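Local coordinates for adhesion and penetration protein autotransporter (Haemophilus influenzae, PDB 3SYJ) that promotes bacterial aggregation and adherence to and invasion of host cells through its secreted passenger domain, which also carries a probable serine protease domain, at residues F5-Y9 and Q10-D14. Numbering follows the deposited sequence.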
ATOM      1  N   PHE A   5      55.759  33.725  -3.081  1.00 17.65           N
ATOM      2  CA  PHE A   5      55.846  32.756  -1.993  1.00 18.58           C
ATOM      3  C   PHE A   5      54.787  32.978  -0.911  1.00 16.94           C
ATOM      4  O   PHE A   5      54.544  32.099  -0.081  1.00 16.79           O
ATOM      5  CB  PHE A   5      57.252  32.764  -1.375  1.00 19.20           C
ATOM      6  CG  PHE A   5      57.465  31.697  -0.333  1.00 15.87           C
ATOM      7  CD1 PHE A   5      57.500  30.360  -0.694  1.00 17.68           C
ATOM      8  CD2 PHE A   5      57.628  32.032   1.004  1.00 15.14           C
ATOM      9  CE1 PHE A   5      57.692  29.371   0.256  1.00 17.87           C
ATOM     10  CE2 PHE A   5      57.825  31.051   1.961  1.00 15.72           C
ATOM     11  CZ  PHE A   5      57.858  29.717   1.588  1.00 19.74           C
ATOM     12  N   GLY A   6      54.148  34.144  -0.933  1.00 16.69           N
ATOM     13  CA  GLY A   6      53.055  34.431  -0.019  1.00 16.72           C
ATOM     14  C   GLY A   6      51.755  33.718  -0.370  1.00 18.86           C
ATOM     15  O   GLY A   6      50.785  33.757   0.394  1.00 15.71           O
ATOM     16  N   ILE A   7      51.741  33.073  -1.535  1.00 18.80           N
ATOM     17  CA  ILE A   7      50.590  32.299  -1.997  1.00 16.03           C
ATOM     18  C   ILE A   7      51.044  30.872  -2.317  1.00 19.98           C
ATOM     19  O   ILE A   7      52.131  30.681  -2.876  1.00 20.01           O
ATOM     20  CB  ILE A   7      49.962  32.952  -3.243  1.00 19.39           C
ATOM     21  CG1 ILE A   7      49.248  34.248  -2.857  1.00 15.29           C
ATOM     22  CG2 ILE A   7      48.996  32.003  -3.945  1.00 15.40           C
ATOM     23  CD1 ILE A   7      48.919  35.125  -4.038  1.00 12.99           C
ATOM     24  N   ASP A   8      50.233  29.880  -1.940  1.00 18.56           N
ATOM     25  CA  ASP A   8      50.552  28.474  -2.204  1.00 15.51           C
ATOM     26  C   ASP A   8      51.016  28.291  -3.634  1.00 16.09           C
ATOM     27  O   ASP A   8      50.366  28.759  -4.568  1.00 13.12           O
ATOM     28  CB  ASP A   8      49.335  27.579  -1.989  1.00 15.10           C
ATOM     29  CG  ASP A   8      49.003  27.388  -0.532  1.00 18.30           C
ATOM     30  OD1 ASP A   8      49.886  27.606   0.321  1.00 21.45           O
ATOM     31  OD2 ASP A   8      47.854  27.013  -0.238  1.00 17.12           O
ATOM     32  N   TYR A   9      52.141  27.607  -3.800  1.00 16.97           N
ATOM     33  CA  TYR A   9      52.676  27.326  -5.125  1.00 15.61           C
ATOM     34  C   TYR A   9      51.658  26.529  -5.924  1.00 14.43           C
ATOM     35  O   TYR A   9      51.601  26.641  -7.145  1.00 15.44           O
ATOM     36  CB  TYR A   9      53.978  26.534  -5.013  1.00 13.36           C
ATOM     37  CG  TYR A   9      54.904  26.661  -6.204  1.00 12.38           C
ATOM     38  CD1 TYR A   9      55.207  27.900  -6.755  1.00 13.19           C
ATOM     39  CD2 TYR A   9      55.506  25.542  -6.753  1.00 15.31           C
ATOM     40  CE1 TYR A   9      56.079  28.013  -7.839  1.00 13.21           C
ATOM     41  CE2 TYR A   9      56.372  25.643  -7.831  1.00 11.36           C
ATOM     42  CZ  TYR A   9      56.654  26.872  -8.367  1.00  9.52           C
ATOM     43  OH  TYR A   9      57.512  26.945  -9.436  1.00  9.64           O
ATOM     44  N   GLN A  10      50.843  25.735  -5.230  1.00 16.11           N
ATOM     45  CA  GLN A  10      49.860  24.888  -5.902  1.00 14.16           C
ATOM     46  C   GLN A  10      48.953  25.664  -6.856  1.00 16.42           C
ATOM     47  O   GLN A  10      48.592  25.152  -7.919  1.00 14.16           O
ATOM     48  CB  GLN A  10      49.023  24.097  -4.900  1.00 13.47           C
ATOM     49  CG  GLN A  10      48.308  22.907  -5.531  1.00 16.56           C
ATOM     50  CD  GLN A  10      49.275  21.834  -6.035  1.00 15.30           C
ATOM     51  OE1 GLN A  10      50.251  21.497  -5.364  1.00 13.36           O
ATOM     52  NE2 GLN A  10      48.996  21.287  -7.218  1.00 13.46           N
ATOM     53  N   TYR A  11      48.590  26.893  -6.491  1.00 14.20           N
ATOM     54  CA  TYR A  11      47.738  27.711  -7.360  1.00 16.79           C
ATOM     55  C   TYR A  11      48.345  27.843  -8.747  1.00 14.39           C
ATOM     56  O   TYR A  11      47.687  27.638  -9.755  1.00 15.09           O
ATOM     57  CB  TYR A  11      47.539  29.111  -6.780  1.00 14.52           C
ATOM     58  CG  TYR A  11      46.492  29.206  -5.701  1.00 16.99           C
ATOM     59  CD1 TYR A  11      45.135  29.203  -6.017  1.00 18.26           C
ATOM     60  CD2 TYR A  11      46.857  29.331  -4.366  1.00 15.71           C
ATOM     61  CE1 TYR A  11      44.173  29.304  -5.019  1.00 18.13           C
ATOM     62  CE2 TYR A  11      45.911  29.434  -3.369  1.00 16.09           C
ATOM     63  CZ  TYR A  11      44.576  29.421  -3.696  1.00 19.17           C
ATOM     64  OH  TYR A  11      43.649  29.526  -2.691  1.00 19.31           O
ATOM     65  N   TYR A  12      49.616  28.188  -8.789  1.00 15.33           N
ATOM     66  CA  TYR A  12      50.285  28.418 -10.048  1.00 13.67           C
ATOM     67  C   TYR A  12      50.472  27.131 -10.842  1.00 14.54           C
ATOM     68  O   TYR A  12      50.524  27.146 -12.068  1.00 12.41           O
ATOM     69  CB  TYR A  12      51.640  29.051  -9.774  1.00 13.76           C
ATOM     70  CG  TYR A  12      51.579  30.364  -9.029  1.00 14.88           C
ATOM     71  CD1 TYR A  12      51.372  31.565  -9.705  1.00 14.97           C
ATOM     72  CD2 TYR A  12      51.747  30.408  -7.653  1.00 16.99           C
ATOM     73  CE1 TYR A  12      51.331  32.774  -9.024  1.00 15.97           C
ATOM     74  CE2 TYR A  12      51.712  31.609  -6.963  1.00 16.48           C
ATOM     75  CZ  TYR A  12      51.503  32.789  -7.652  1.00 17.13           C
ATOM     76  OH  TYR A  12      51.468  33.980  -6.958  1.00 16.72           O
ATOM     77  N   ARG A  13      50.608  26.017 -10.140  1.00 18.16           N
ATOM     78  CA  ARG A  13      50.762  24.737 -10.814  1.00 14.76           C
ATOM     79  C   ARG A  13      49.416  24.288 -11.378  1.00 13.76           C
ATOM     80  O   ARG A  13      49.328  23.903 -12.538  1.00 13.24           O
ATOM     81  CB  ARG A  13      51.326  23.684  -9.861  1.00 13.31           C
ATOM     82  CG  ARG A  13      52.772  23.921  -9.431  1.00 17.23           C
ATOM     83  CD  ARG A  13      53.743  23.853 -10.595  1.00 11.48           C
ATOM     84  NE  ARG A  13      53.340  22.849 -11.571  1.00 20.51           N
ATOM     85  CZ  ARG A  13      53.499  21.544 -11.406  1.00 17.81           C
ATOM     86  NH1 ARG A  13      54.066  21.114 -10.293  1.00 27.93           N
ATOM     87  NH2 ARG A  13      53.089  20.678 -12.331  1.00 12.44           N
ATOM     88  N   ASP A  14      48.371  24.352 -10.558  1.00 15.49           N
ATOM     89  CA  ASP A  14      47.030  23.962 -10.993  1.00 13.73           C
ATOM     90  C   ASP A  14      46.580  24.815 -12.177  1.00 13.00           C
ATOM     91  O   ASP A  14      45.994  24.308 -13.141  1.00 14.40           O
ATOM     92  CB  ASP A  14      46.024  24.068  -9.840  1.00 12.22           C
ATOM     93  CG  ASP A  14      46.133  22.904  -8.853  1.00 15.16           C
ATOM     94  OD1 ASP A  14      46.882  21.943  -9.147  1.00 14.47           O
ATOM     95  OD2 ASP A  14      45.470  22.948  -7.789  1.00 12.04           O
TER
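Ile7 meets two tyrosines of the first turn of helix 9-17. Its CG2 comes within 3.4 Å of Tyr11 CD2 and 4.1 Å of Tyr12 CE2. CG2 lies anti to the backbone N of Ile7 (chi1 -71° for CG1), which sends this methyl branch to both rings. The Ile7 side chain crosses each tyrosine at about a right angle. The Tyr9 ring lies obliquely against Tyr12 CD2 and Arg13 CG, and edge-to-face with Trp161.

Backbone bonds start the helix. Tyr11 N donates to Asp8 O at 3.2 Å, from above the carbonyl plane. Tyr9 O takes Arg13 N at 3.2 Å, in its carbonyl plane, and Tyr12 N more weakly. Asp8 O also sits at the edge of the Tyr11 ring, 3.6 Å from CD2.

One turn on, Gln10 NE2 bonds Asp14 OD1 at 2.9 Å. The N-H...O angle is 164°, but NE2 lies 48° out of the carboxylate plane. NE2 also bonds Ala597 O; Asp14 bonds Ala597 N through OD1 and His596 ND1 through OD2. Tyr9 N bonds Glu609 of helix 603-609, in the beta-helix part of the passenger. Within the peptidase region, Tyr9 OH pairs with Tyr177 OH and Tyr11 OH with Tyr32 N.

Backbone bonds thus fix the first turn, while polar groups tie it to both parts.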